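Spherulin-4 (Aspergillus clavatus, PDB 5C5G) is a glycoside hydrolase with a (beta/alpha) barrel fold that probably cleaves galactosaminogalactan, an N-acetylgalactosamine-containing polysaccharide of the fungal cell surface. Local coordinates at residues S8-P13 / S246-L251; D24-V29 / P63-Y68; A97-Q102 / L108-I113; R160-A165 / D188-S193. All coordinates share one frame; numbering follows the deposited sequence.

Contact 1: S8-P13 / S246-L251. With EDO (1,2-ethanediol), chain C.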
loop_
_atom_site.group_PDB
_atom_site.type_symbol
_atom_site.label_atom_id
_atom_site.label_comp_id
_atom_site.label_asym_id
_atom_site.label_seq_id
_atom_site.Cartn_x
_atom_site.Cartn_y
_atom_site.Cartn_z
ATOM N N SER A 8 -6.912 10.203 6.207
ATOM C CA SER A 8 -6.482 9.011 5.489
ATOM C C SER A 8 -5.045 8.690 5.847
ATOM O O SER A 8 -4.262 9.562 6.254
ATOM C CB SER A 8 -6.591 9.221 3.988
ATOM O OG SER A 8 -7.950 9.421 3.616
ATOM N N LYS A 9 -4.702 7.422 5.670
ATOM C CA LYS A 9 -3.329 6.961 5.746
ATOM C C LYS A 9 -2.608 7.286 4.455
ATOM O O LYS A 9 -3.197 7.227 3.378
ATOM C CB LYS A 9 -3.307 5.458 5.958
ATOM C CG LYS A 9 -4.040 5.011 7.211
ATOM C CD LYS A 9 -4.147 3.498 7.297
ATOM C CE LYS A 9 -4.938 3.044 8.523
ATOM N NZ LYS A 9 -6.294 3.658 8.594
ATOM N N VAL A 10 -1.323 7.583 4.574
ATOM C CA VAL A 10 -0.471 7.692 3.402
ATOM C C VAL A 10 -0.042 6.284 2.988
ATOM O O VAL A 10 0.602 5.570 3.765
ATOM C CB VAL A 10 0.758 8.580 3.680
ATOM C CG1 VAL A 10 1.710 8.560 2.506
ATOM C CG2 VAL A 10 0.320 10.012 3.990
ATOM N N PHE A 11 -0.435 5.883 1.788
ATOM C CA PHE A 11 -0.064 4.582 1.238
ATOM C C PHE A 11 1.192 4.777 0.408
ATOM O O PHE A 11 1.245 5.685 -0.429
ATOM C CB PHE A 11 -1.197 4.074 0.375
ATOM C CG PHE A 11 -0.947 2.737 -0.198
ATOM C CD1 PHE A 11 -1.054 1.600 0.581
ATOM C CD2 PHE A 11 -0.587 2.601 -1.510
ATOM C CE1 PHE A 11 -0.810 0.354 0.037
ATOM C CE2 PHE A 11 -0.342 1.364 -2.051
ATOM C CZ PHE A 11 -0.450 0.248 -1.279
ATOM N N VAL A 12 2.208 3.958 0.641
ATOM C CA VAL A 12 3.508 4.141 -0.000
ATOM C C VAL A 12 3.945 2.839 -0.657
ATOM O O VAL A 12 4.385 1.913 0.038
ATOM C CB VAL A 12 4.591 4.579 0.999
ATOM C CG1 VAL A 12 5.847 5.018 0.249
ATOM C CG2 VAL A 12 4.076 5.724 1.891
ATOM N N PRO A 13 3.815 2.740 -1.984
ATOM C CA PRO A 13 4.389 1.586 -2.680
ATOM C C PRO A 13 5.867 1.864 -2.842
ATOM O O PRO A 13 6.294 2.519 -3.788
ATOM C CB PRO A 13 3.638 1.552 -4.002
ATOM C CG PRO A 13 3.102 2.925 -4.184
ATOM C CD PRO A 13 3.103 3.653 -2.895
ATOM N N SER A 246 6.474 16.063 -0.425
ATOM C CA SER A 246 6.361 16.657 0.902
ATOM C C SER A 246 5.046 17.435 1.029
ATOM O O SER A 246 4.420 17.418 2.081
ATOM C CB SER A 246 7.570 17.535 1.237
ATOM O OG SER A 246 7.753 18.545 0.278
ATOM N N GLU A 247 4.651 18.134 -0.036
ATOM C CA GLU A 247 3.406 18.893 -0.034
ATOM C C GLU A 247 2.207 17.954 0.095
ATOM O O GLU A 247 1.273 18.239 0.835
ATOM C CB GLU A 247 3.278 19.748 -1.300
ATOM C CG GLU A 247 4.213 20.942 -1.341
ATOM C CD GLU A 247 5.609 20.637 -1.875
ATOM O OE1 GLU A 247 5.990 19.470 -2.091
ATOM O OE2 GLU A 247 6.359 21.617 -2.066
ATOM N N PHE A 248 2.232 16.845 -0.632
ATOM C CA PHE A 248 1.190 15.844 -0.518
ATOM C C PHE A 248 1.053 15.355 0.924
ATOM O O PHE A 248 -0.041 15.330 1.469
ATOM C CB PHE A 248 1.478 14.679 -1.481
ATOM C CG PHE A 248 0.705 13.426 -1.190
ATOM C CD1 PHE A 248 -0.676 13.413 -1.196
ATOM C CD2 PHE A 248 1.367 12.260 -0.882
ATOM C CE1 PHE A 248 -1.368 12.243 -0.901
ATOM C CE2 PHE A 248 0.673 11.100 -0.606
ATOM C CZ PHE A 248 -0.693 11.103 -0.610
ATOM N N VAL A 249 2.162 14.973 1.550
ATOM C CA VAL A 249 2.067 14.459 2.903
ATOM C C VAL A 249 1.611 15.566 3.869
ATOM O O VAL A 249 0.831 15.305 4.780
ATOM C CB VAL A 249 3.360 13.781 3.352
ATOM C CG1 VAL A 249 3.191 13.233 4.766
ATOM C CG2 VAL A 249 3.699 12.652 2.402
ATOM N N ASP A 250 2.058 16.801 3.662
ATOM C CA ASP A 250 1.591 17.913 4.488
ATOM C C ASP A 250 0.065 18.039 4.410
ATOM O O ASP A 250 -0.600 18.322 5.405
ATOM C CB ASP A 250 2.212 19.255 4.049
ATOM C CG ASP A 250 3.662 19.430 4.494
ATOM O OD1 ASP A 250 4.163 18.632 5.309
ATOM O OD2 ASP A 250 4.297 20.403 4.028
ATOM N N LEU A 251 -0.489 17.852 3.222
ATOM C CA LEU A 251 -1.932 17.954 3.050
ATOM C C LEU A 251 -2.637 16.776 3.702
ATOM O O LEU A 251 -3.742 16.909 4.229
ATOM C CB LEU A 251 -2.288 18.004 1.566
ATOM C CG LEU A 251 -1.914 19.322 0.906
ATOM C CD1 LEU A 251 -1.928 19.146 -0.606
ATOM C CD2 LEU A 251 -2.864 20.442 1.341
HETATM C C1 EDO C . 6.892 5.493 -3.202
HETATM O O1 EDO C . 7.832 5.124 -4.209
HETATM C C2 EDO C . 7.312 6.854 -2.674
HETATM O O2 EDO C . 7.088 7.849 -3.673
#

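Contact 2: D24-V29 / P63-Y68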
loop_
_atom_site.group_PDB
_atom_site.type_symbol
_atom_site.label_atom_id
_atom_site.label_comp_id
_atom_site.label_asym_id
_atom_site.label_seq_id
_atom_site.Cartn_x
_atom_site.Cartn_y
_atom_site.Cartn_z
ATOM N N ASP A 24 15.420 8.255 2.370
ATOM C CA ASP A 24 15.416 9.442 3.209
ATOM C C ASP A 24 14.173 10.311 3.024
ATOM O O ASP A 24 13.646 10.815 4.003
ATOM C CB ASP A 24 16.664 10.297 2.968
ATOM C CG ASP A 24 17.923 9.737 3.637
ATOM O OD1 ASP A 24 17.896 8.626 4.202
ATOM O OD2 ASP A 24 18.958 10.430 3.593
ATOM N N PRO A 25 13.689 10.490 1.783
ATOM C CA PRO A 25 12.513 11.364 1.663
ATOM C C PRO A 25 11.282 10.803 2.360
ATOM O O PRO A 25 10.409 11.573 2.771
ATOM C CB PRO A 25 12.288 11.442 0.150
ATOM C CG PRO A 25 13.631 11.200 -0.442
ATOM C CD PRO A 25 14.249 10.157 0.467
ATOM N N LEU A 26 11.211 9.486 2.509
ATOM C CA LEU A 26 10.129 8.875 3.252
ATOM C C LEU A 26 10.383 9.024 4.747
ATOM O O LEU A 26 9.489 9.426 5.509
ATOM C CB LEU A 26 9.954 7.400 2.873
ATOM C CG LEU A 26 8.964 6.623 3.742
ATOM C CD1 LEU A 26 7.574 7.211 3.685
ATOM C CD2 LEU A 26 8.928 5.175 3.313
ATOM N N GLU A 27 11.592 8.723 5.193
ATOM C CA GLU A 27 11.852 8.836 6.611
ATOM C C GLU A 27 11.634 10.264 7.069
ATOM O O GLU A 27 11.142 10.499 8.174
ATOM C CB GLU A 27 13.253 8.365 6.969
ATOM C CG GLU A 27 13.406 8.174 8.468
ATOM C CD GLU A 27 14.762 7.685 8.873
ATOM O OE1 GLU A 27 15.580 7.351 7.987
ATOM O OE2 GLU A 27 15.004 7.643 10.092
ATOM N N ASP A 28 11.993 11.225 6.222
ATOM C CA ASP A 28 11.851 12.625 6.594
ATOM C C ASP A 28 10.392 12.995 6.863
ATOM O O ASP A 28 10.107 13.670 7.850
ATOM C CB ASP A 28 12.446 13.533 5.527
ATOM C CG ASP A 28 13.981 13.516 5.520
ATOM O OD1 ASP A 28 14.598 13.018 6.484
ATOM O OD2 ASP A 28 14.569 14.021 4.543
ATOM N N VAL A 29 9.463 12.552 6.023
ATOM C CA VAL A 29 8.065 12.897 6.260
ATOM C C VAL A 29 7.454 12.066 7.394
ATOM O O VAL A 29 6.590 12.566 8.113
ATOM C CB VAL A 29 7.195 12.806 4.980
ATOM C CG1 VAL A 29 7.709 13.761 3.922
ATOM C CG2 VAL A 29 7.122 11.380 4.439
ATOM N N PRO A 63 14.649 -2.103 9.151
ATOM C CA PRO A 63 14.482 -1.848 10.588
ATOM C C PRO A 63 14.381 -0.370 10.950
ATOM O O PRO A 63 13.735 -0.029 11.944
ATOM C CB PRO A 63 15.742 -2.483 11.197
ATOM C CG PRO A 63 16.097 -3.548 10.248
ATOM C CD PRO A 63 15.814 -2.968 8.895
ATOM N N LYS A 64 15.013 0.497 10.168
ATOM C CA LYS A 64 14.910 1.931 10.420
ATOM C C LYS A 64 13.474 2.417 10.263
ATOM O O LYS A 64 12.991 3.214 11.064
ATOM C CB LYS A 64 15.840 2.717 9.498
ATOM C CG LYS A 64 17.308 2.458 9.788
ATOM C CD LYS A 64 18.220 2.893 8.648
ATOM C CE LYS A 64 18.058 4.357 8.305
ATOM N NZ LYS A 64 18.905 4.731 7.137
ATOM N N LEU A 65 12.788 1.937 9.233
ATOM C CA LEU A 65 11.390 2.323 9.046
ATOM C C LEU A 65 10.504 1.657 10.074
ATOM O O LEU A 65 9.573 2.277 10.593
ATOM C CB LEU A 65 10.879 1.969 7.644
ATOM C CG LEU A 65 11.531 2.660 6.452
ATOM C CD1 LEU A 65 10.806 2.267 5.187
ATOM C CD2 LEU A 65 11.552 4.174 6.597
ATOM N N ALA A 66 10.779 0.390 10.361
ATOM C CA ALA A 66 9.973 -0.376 11.305
ATOM C C ALA A 66 10.016 0.229 12.706
ATOM O O ALA A 66 9.107 0.022 13.496
ATOM C CB ALA A 66 10.439 -1.817 11.347
ATOM N N SER A 67 11.068 0.983 13.009
ATOM C CA SER A 67 11.218 1.596 14.323
ATOM C C SER A 67 10.211 2.712 14.603
ATOM O O SER A 67 10.038 3.109 15.754
ATOM C CB SER A 67 12.640 2.140 14.483
ATOM O OG SER A 67 12.818 3.345 13.761
ATOM N N TYR A 68 9.564 3.236 13.567
ATOM C CA TYR A 68 8.590 4.316 13.748
ATOM C C TYR A 68 7.211 3.748 14.011
ATOM O O TYR A 68 6.714 2.922 13.246
ATOM C CB TYR A 68 8.539 5.191 12.499
ATOM C CG TYR A 68 9.761 6.046 12.314
ATOM C CD1 TYR A 68 9.845 7.295 12.900
ATOM C CD2 TYR A 68 10.826 5.609 11.546
ATOM C CE1 TYR A 68 10.962 8.090 12.736
ATOM C CE2 TYR A 68 11.949 6.393 11.377
ATOM C CZ TYR A 68 12.013 7.632 11.971
ATOM O OH TYR A 68 13.130 8.428 11.812
#

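Contact 3: A97-Q102 / L108-I113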
loop_
_atom_site.group_PDB
_atom_site.type_symbol
_atom_site.label_atom_id
_atom_site.label_comp_id
_atom_site.label_asym_id
_atom_site.label_seq_id
_atom_site.Cartn_x
_atom_site.Cartn_y
_atom_site.Cartn_z
ATOM N N ALA A 97 7.308 -13.552 7.098
ATOM C CA ALA A 97 6.986 -13.758 8.496
ATOM C C ALA A 97 8.191 -14.219 9.303
ATOM O O ALA A 97 8.303 -13.891 10.473
ATOM C CB ALA A 97 5.875 -14.767 8.634
ATOM N N ALA A 98 9.072 -14.998 8.672
ATOM C CA ALA A 98 10.224 -15.555 9.363
ATOM C C ALA A 98 11.391 -14.595 9.418
ATOM O O ALA A 98 12.375 -14.891 10.085
ATOM C CB ALA A 98 10.651 -16.872 8.726
ATOM N N TRP A 99 11.300 -13.448 8.747
ATOM C CA TRP A 99 12.396 -12.485 8.753
ATOM C C TRP A 99 12.986 -12.169 10.143
ATOM O O TRP A 99 14.201 -12.197 10.301
ATOM C CB TRP A 99 11.980 -11.187 8.053
ATOM C CG TRP A 99 12.113 -11.189 6.558
ATOM C CD1 TRP A 99 12.538 -12.202 5.761
ATOM C CD2 TRP A 99 11.839 -10.084 5.690
ATOM N NE1 TRP A 99 12.556 -11.801 4.439
ATOM C CE2 TRP A 99 12.129 -10.498 4.376
ATOM C CE3 TRP A 99 11.380 -8.778 5.903
ATOM C CZ2 TRP A 99 11.990 -9.645 3.274
ATOM C CZ3 TRP A 99 11.243 -7.937 4.816
ATOM C CH2 TRP A 99 11.554 -8.375 3.519
ATOM N N PRO A 100 12.152 -11.844 11.144
ATOM C CA PRO A 100 12.748 -11.439 12.426
ATOM C C PRO A 100 13.447 -12.591 13.128
ATOM O O PRO A 100 14.471 -12.367 13.780
ATOM C CB PRO A 100 11.549 -10.932 13.238
ATOM C CG PRO A 100 10.352 -11.457 12.535
ATOM C CD PRO A 100 10.711 -11.561 11.094
ATOM N N THR A 101 12.950 -13.813 12.968
ATOM C CA THR A 101 13.598 -14.958 13.600
ATOM C C THR A 101 14.834 -15.395 12.808
ATOM O O THR A 101 15.863 -15.721 13.387
ATOM C CB THR A 101 12.632 -16.130 13.790
ATOM O OG1 THR A 101 11.993 -16.444 12.557
ATOM C CG2 THR A 101 11.580 -15.773 14.800
ATOM N N GLN A 102 14.754 -15.364 11.483
ATOM C CA GLN A 102 15.888 -15.745 10.642
ATOM C C GLN A 102 17.063 -14.793 10.821
ATOM O O GLN A 102 18.212 -15.203 10.700
ATOM C CB GLN A 102 15.473 -15.783 9.169
ATOM C CG GLN A 102 14.562 -16.945 8.844
ATOM C CD GLN A 102 15.317 -18.226 8.564
ATOM O OE1 GLN A 102 16.547 -18.251 8.543
ATOM N NE2 GLN A 102 14.580 -19.298 8.350
ATOM N N LEU A 108 13.529 -6.337 11.831
ATOM C CA LEU A 108 13.526 -6.767 10.442
ATOM C C LEU A 108 12.273 -7.595 10.271
ATOM O O LEU A 108 12.300 -8.818 10.403
ATOM C CB LEU A 108 14.782 -7.568 10.081
ATOM C CG LEU A 108 14.786 -7.930 8.589
ATOM C CD1 LEU A 108 14.954 -6.701 7.710
ATOM C CD2 LEU A 108 15.832 -8.954 8.233
ATOM N N ALA A 109 11.170 -6.915 9.991
ATOM C CA ALA A 109 9.862 -7.542 10.032
ATOM C C ALA A 109 8.854 -6.677 9.320
ATOM O O ALA A 109 9.024 -5.453 9.225
ATOM C CB ALA A 109 9.416 -7.747 11.470
ATOM N N VAL A 110 7.765 -7.309 8.906
ATOM C CA VAL A 110 6.596 -6.600 8.394
ATOM C C VAL A 110 5.398 -6.938 9.270
ATOM O O VAL A 110 5.438 -7.892 10.054
ATOM C CB VAL A 110 6.346 -6.915 6.906
ATOM C CG1 VAL A 110 7.538 -6.460 6.050
ATOM C CG2 VAL A 110 6.072 -8.381 6.695
ATOM N N ARG A 111 4.347 -6.138 9.130
ATOM C CA ARG A 111 3.147 -6.248 9.941
ATOM C C ARG A 111 1.929 -6.686 9.128
ATOM O O ARG A 111 0.792 -6.538 9.580
ATOM C CB ARG A 111 2.880 -4.909 10.639
ATOM C CG ARG A 111 3.984 -4.552 11.632
ATOM C CD ARG A 111 3.947 -3.111 12.096
ATOM N NE ARG A 111 2.987 -2.922 13.171
ATOM C CZ ARG A 111 3.233 -2.305 14.326
ATOM N NH1 ARG A 111 2.262 -2.204 15.219
ATOM N NH2 ARG A 111 4.424 -1.777 14.599
ATOM N N GLY A 112 2.188 -7.270 7.970
ATOM C CA GLY A 112 1.134 -7.735 7.108
ATOM C C GLY A 112 1.652 -7.929 5.708
ATOM O O GLY A 112 2.854 -7.846 5.451
ATOM N N ILE A 113 0.721 -8.201 4.802
ATOM C CA ILE A 113 1.016 -8.562 3.432
ATOM C C ILE A 113 0.153 -7.752 2.482
ATOM O O ILE A 113 -1.051 -7.545 2.710
ATOM C CB ILE A 113 0.760 -10.069 3.193
ATOM C CG1 ILE A 113 1.670 -10.926 4.099
ATOM C CG2 ILE A 113 0.941 -10.443 1.740
ATOM C CD1 ILE A 113 3.163 -10.829 3.838
#

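Contact 4: R160-A165 / D188-S193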
loop_
_atom_site.group_PDB
_atom_site.type_symbol
_atom_site.label_atom_id
_atom_site.label_comp_id
_atom_site.label_asym_id
_atom_site.label_seq_id
_atom_site.Cartn_x
_atom_site.Cartn_y
_atom_site.Cartn_z
ATOM N N ARG A 160 -17.891 -8.334 -2.934
ATOM C CA ARG A 160 -17.761 -9.448 -2.003
ATOM C C ARG A 160 -16.319 -9.711 -1.615
ATOM O O ARG A 160 -16.058 -10.356 -0.584
ATOM C CB ARG A 160 -18.405 -10.707 -2.578
ATOM C CG ARG A 160 -19.917 -10.657 -2.545
ATOM C CD ARG A 160 -20.533 -11.733 -3.415
ATOM N NE ARG A 160 -20.479 -11.349 -4.818
ATOM C CZ ARG A 160 -21.116 -11.993 -5.792
ATOM N NH1 ARG A 160 -21.008 -11.555 -7.034
ATOM N NH2 ARG A 160 -21.875 -13.055 -5.526
ATOM N N TYR A 161 -15.367 -9.220 -2.389
ATOM C CA TYR A 161 -13.972 -9.388 -2.017
ATOM C C TYR A 161 -13.503 -8.388 -0.960
ATOM O O TYR A 161 -12.509 -8.631 -0.279
ATOM C CB TYR A 161 -13.097 -9.263 -3.259
ATOM C CG TYR A 161 -13.246 -10.380 -4.275
ATOM C CD1 TYR A 161 -13.461 -11.690 -3.886
ATOM C CD2 TYR A 161 -13.132 -10.129 -5.632
ATOM C CE1 TYR A 161 -13.577 -12.709 -4.819
ATOM C CE2 TYR A 161 -13.249 -11.158 -6.576
ATOM C CZ TYR A 161 -13.485 -12.437 -6.157
ATOM O OH TYR A 161 -13.583 -13.453 -7.062
ATOM N N LEU A 162 -14.194 -7.264 -0.810
ATOM C CA LEU A 162 -13.677 -6.197 0.035
ATOM C C LEU A 162 -13.518 -6.622 1.484
ATOM O O LEU A 162 -12.585 -6.185 2.158
ATOM C CB LEU A 162 -14.567 -4.969 -0.041
ATOM C CG LEU A 162 -14.617 -4.310 -1.412
ATOM C CD1 LEU A 162 -15.648 -3.190 -1.410
ATOM C CD2 LEU A 162 -13.271 -3.769 -1.877
ATOM N N SER A 163 -14.408 -7.464 1.981
ATOM C CA SER A 163 -14.355 -7.823 3.397
ATOM C C SER A 163 -13.259 -8.853 3.692
ATOM O O SER A 163 -12.995 -9.137 4.864
ATOM C CB SER A 163 -15.709 -8.314 3.886
ATOM O OG SER A 163 -16.048 -9.500 3.219
ATOM N N THR A 164 -12.605 -9.386 2.665
ATOM C CA THR A 164 -11.499 -10.321 2.873
ATOM C C THR A 164 -10.161 -9.631 3.123
ATOM O O THR A 164 -9.171 -10.284 3.460
ATOM C CB THR A 164 -11.353 -11.307 1.695
ATOM O OG1 THR A 164 -10.889 -10.652 0.507
ATOM C CG2 THR A 164 -12.673 -11.963 1.413
ATOM N N ALA A 165 -10.120 -8.317 2.980
ATOM C CA ALA A 165 -8.899 -7.534 3.161
ATOM C C ALA A 165 -9.191 -6.365 4.092
ATOM O O ALA A 165 -10.347 -5.931 4.227
ATOM C CB ALA A 165 -8.373 -7.026 1.824
ATOM N N ASP A 188 -18.402 6.050 -5.673
ATOM C CA ASP A 188 -19.812 5.958 -5.314
ATOM C C ASP A 188 -20.515 4.791 -6.007
ATOM O O ASP A 188 -21.605 4.393 -5.595
ATOM C CB ASP A 188 -20.544 7.260 -5.643
ATOM C CG ASP A 188 -20.000 8.466 -4.877
ATOM O OD1 ASP A 188 -19.452 8.291 -3.767
ATOM O OD2 ASP A 188 -20.135 9.595 -5.402
ATOM N N THR A 189 -19.908 4.243 -7.058
ATOM C CA THR A 189 -20.502 3.121 -7.778
ATOM C C THR A 189 -20.303 1.784 -7.079
ATOM O O THR A 189 -20.927 0.801 -7.465
ATOM C CB THR A 189 -19.940 2.989 -9.213
ATOM O OG1 THR A 189 -18.574 2.539 -9.176
ATOM C CG2 THR A 189 -20.048 4.308 -9.946
ATOM N N ILE A 190 -19.442 1.750 -6.068
ATOM C CA ILE A 190 -19.068 0.498 -5.438
ATOM C C ILE A 190 -20.058 0.159 -4.331
ATOM O O ILE A 190 -20.120 0.864 -3.331
ATOM C CB ILE A 190 -17.680 0.583 -4.808
ATOM C CG1 ILE A 190 -16.663 1.129 -5.813
ATOM C CG2 ILE A 190 -17.280 -0.784 -4.278
ATOM C CD1 ILE A 190 -15.270 1.365 -5.221
ATOM N N PRO A 191 -20.820 -0.931 -4.487
ATOM C CA PRO A 191 -21.806 -1.254 -3.461
ATOM C C PRO A 191 -21.143 -1.901 -2.247
ATOM O O PRO A 191 -20.008 -2.363 -2.344
ATOM C CB PRO A 191 -22.729 -2.242 -4.177
ATOM C CG PRO A 191 -21.841 -2.925 -5.139
ATOM C CD PRO A 191 -20.855 -1.903 -5.601
ATOM N N ASP A 192 -21.858 -1.914 -1.124
ATOM C CA ASP A 192 -21.448 -2.645 0.073
ATOM C C ASP A 192 -20.033 -2.276 0.495
ATOM O O ASP A 192 -19.233 -3.138 0.850
ATOM C CB ASP A 192 -21.582 -4.158 -0.173
ATOM C CG ASP A 192 -21.520 -4.979 1.110
ATOM O OD1 ASP A 192 -21.912 -4.465 2.179
ATOM O OD2 ASP A 192 -21.099 -6.152 1.039
ATOM N N SER A 193 -19.728 -0.984 0.429
ATOM C CA SER A 193 -18.376 -0.511 0.669
ATOM C C SER A 193 -18.357 0.711 1.570
ATOM O O SER A 193 -19.341 1.435 1.709
ATOM C CB SER A 193 -17.690 -0.178 -0.660
ATOM O OG SER A 193 -18.231 1.002 -1.238
#

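Contact 1: S8-P13 / S246-L251
Val10 overlaps the ring of Phe248 with one methyl and meets Val249 with the other. Val10 CG1 lies 4.1 Å from Phe248 CE2. The methyl comes to the ring obliquely, and the two side chains slide past each other in opposite directions. Val10 CG2 is 4.4 Å from Val249 CG1, a looser contact. The torsion of Val10 explains this split. CG1 is anti to the backbone N (chi1 174°), and CG2 is anti to the carbonyl carbon. The two methyls therefore spread along the helix surface, one to each of two successive residues. The CB of Phe248 does not point straight at the strand, but its ring reaches Val10. All three residues are buried and the contact is wholly apolar. This packing sets the first strand of the eight-stranded parallel TIM barrel, 9-13, against the last helix of the chain, 245-252. Strand 9-13 lies between strands 38-42 and 227-230 in the sheet, and it closes the barrel against 227-230. Phe248 also touches Val218 of helix 212-224 and Ile230 of the last strand. At the other end of the strand, a 1,2-ethanediol molecule, probably from the crystallisation liquor, rests against Val12. The ethanediol C1 is 3.6 Å from Val12 CG1.

Contact 2: D24-V29 / P63-Y68
Glu27 and Tyr68 form the polar part of a contact between two neighbouring outer helices of the TIM barrel, 24-32 and 56-66. Tyr68 lies in the loop that follows the second helix, and its hydroxyl donates a hydrogen bond to the carboxylate of Glu27. The distance from Tyr68 OH to Glu27 OE2 is 2.7 Å. OE2 receives it on the anti lone pair, the one turned away from OE1. It sits at the edge of the tyrosine ring and in its plane, while the carboxylate as a whole is turned 74° from that plane. Glu27 reaches this place because CG is anti to the backbone N (chi1 -166°) and the chain runs extended beyond it. The aliphatic part of Glu27 also packs on the tyrosine, with Glu27 CG 3.7 Å from Tyr68 CE2.

The charged part is looser. Glu27 OE1 is 4.3 Å from Lys64 NZ, too far for a salt bridge. Lys64 instead forms its salt bridge with Glu61, one turn earlier on its own helix. Lys64, bent at chi3, crosses Glu27 at about a right angle, with Lys64 CE 3.9 Å from Glu27 OE1.

The apolar part lies deeper. Leu26 and Leu65 are both buried and cross at about a right angle. Leu26 also touches Val40 of strand 38-42, so this layer continues onto the barrel wall. The leucines meet through single methyls, Leu26 CD2 and Leu65 CD1, 3.9 Å apart.

Contact 3: A97-Q102 / L108-I113
The Trp99 indole meets the segment 108-113 at its edge and obliquely. The contact lies in the helix-to-strand connection of a beta-alpha-beta unit (71-78, 86-103, 112-116) of the TIM barrel. The backbone N of Ala109 lies near the ring plane, at the edge by CE3. Val110 CG1 approaches Trp99 CZ3 at a slant, 4.2 Å away, and Leu108 CG also stands oblique to the ring. Outside the two segments, Tyr96 meets Trp99 in an edge-to-face stack. Pro54, Ile62 and Ile42 touch the tryptophan as well.

The indole fills the layer between the end of its own helix, helix 56-66 and strand 38-42. Trp99, Leu108 and Val110 are all buried. Trp99 is about 9 Å, side chain to side chain, from Tyr76, which binds N-acetyl-D-galactosamine, though the sugar is absent from this model.

Pro100 packs beside the tryptophan. Pro100 CG is 4.0 Å from Ala109 CB, and Pro100 CD is equally near that methyl. Leu108 has CG anti to the backbone N (chi1 -176°), which puts Leu108 CD2 4.2 Å from Trp99 O. Its CD1 turns instead to helix 56-66, where the leucine packs on Ile62 and Pro63.

The carbonyl of Leu108 points at the backbone N of Pro100, where the helix is kinked. Proline has no hydrogen to give it, so Pro100 N, 3.1 Å from Leu108 O, makes no hydrogen bond. Carbon atoms of both residues lie close to that oxygen. Pro100 CD lies 3.2 Å from Leu108 O, and Trp99 CB lies 3.4 Å from it.

Contact 4: R160-A165 / D188-S193
Residues 160-164 have helical backbone angles but lack the regular helix bonds, and they approach an irregular loop, 188-193. The turn is tied by Thr164 N to Tyr161 O at 3.0 Å. In the loop, Asp192 takes a left-handed backbone conformation (phi 53°), which helps turn the chain between Pro191 and Ser193. The closest CA atoms are those of Leu162 and Ser193, 7.4 Å apart.

Leu162 fills that gap. One branch, CD1, does all the touching. Leu162 CD1 lies 3.7 Å from Ser193 CB and 4.1 Å from Ile190 CG2. The leucine and isoleucine side chains cross at about a right angle. These loops lie between barrel elements. The first, 160-165, leads from strand 148-152 into strand 167-172. The second follows helix 175-180 and precedes strand 198-203. The contact thus joins two successive connections of the TIM barrel. Leu162 also packs on Thr168, and Ile190 on Val170, both of strand 167-172.

Each segment also holds its own shape with a hydroxyl. Ser193 OG donates to Ile190 O at 2.8 Å, from above the carbonyl plane. This bond ties Ser193, whose CB meets Leu162, back to Ile190. Thr164 OG1 donates to Tyr161 O at 2.7 Å, in the carbonyl plane and on a lone pair. That oxygen therefore accepts two bonds from Thr164.

How the contacts relate
Contacts 1 and 3 are buried, whereas contacts 2 and 4 are partly buried. Contact 1 sets a barrel strand against a helix, and contact 2 sets two outer helices side by side. Strand 9-13 of contact 1 is followed in the chain by helix 24-32 of contact 2. The two contacts also touch: Val249 CG1 is 4.0 Å from Val29 CB. Contact 3 touches contact 2 in turn, through the loop residue Leu108, whose CD1 is 4.0 Å from Pro63 CD. Contacts 1 and 3 reach the same sheet. Contact 4 lies across the chain's centre from contact 2, with centres about 32 Å apart. Contacts 1, 3 and 4 join by apolar packing; contact 2 adds a side-chain hydrogen bond.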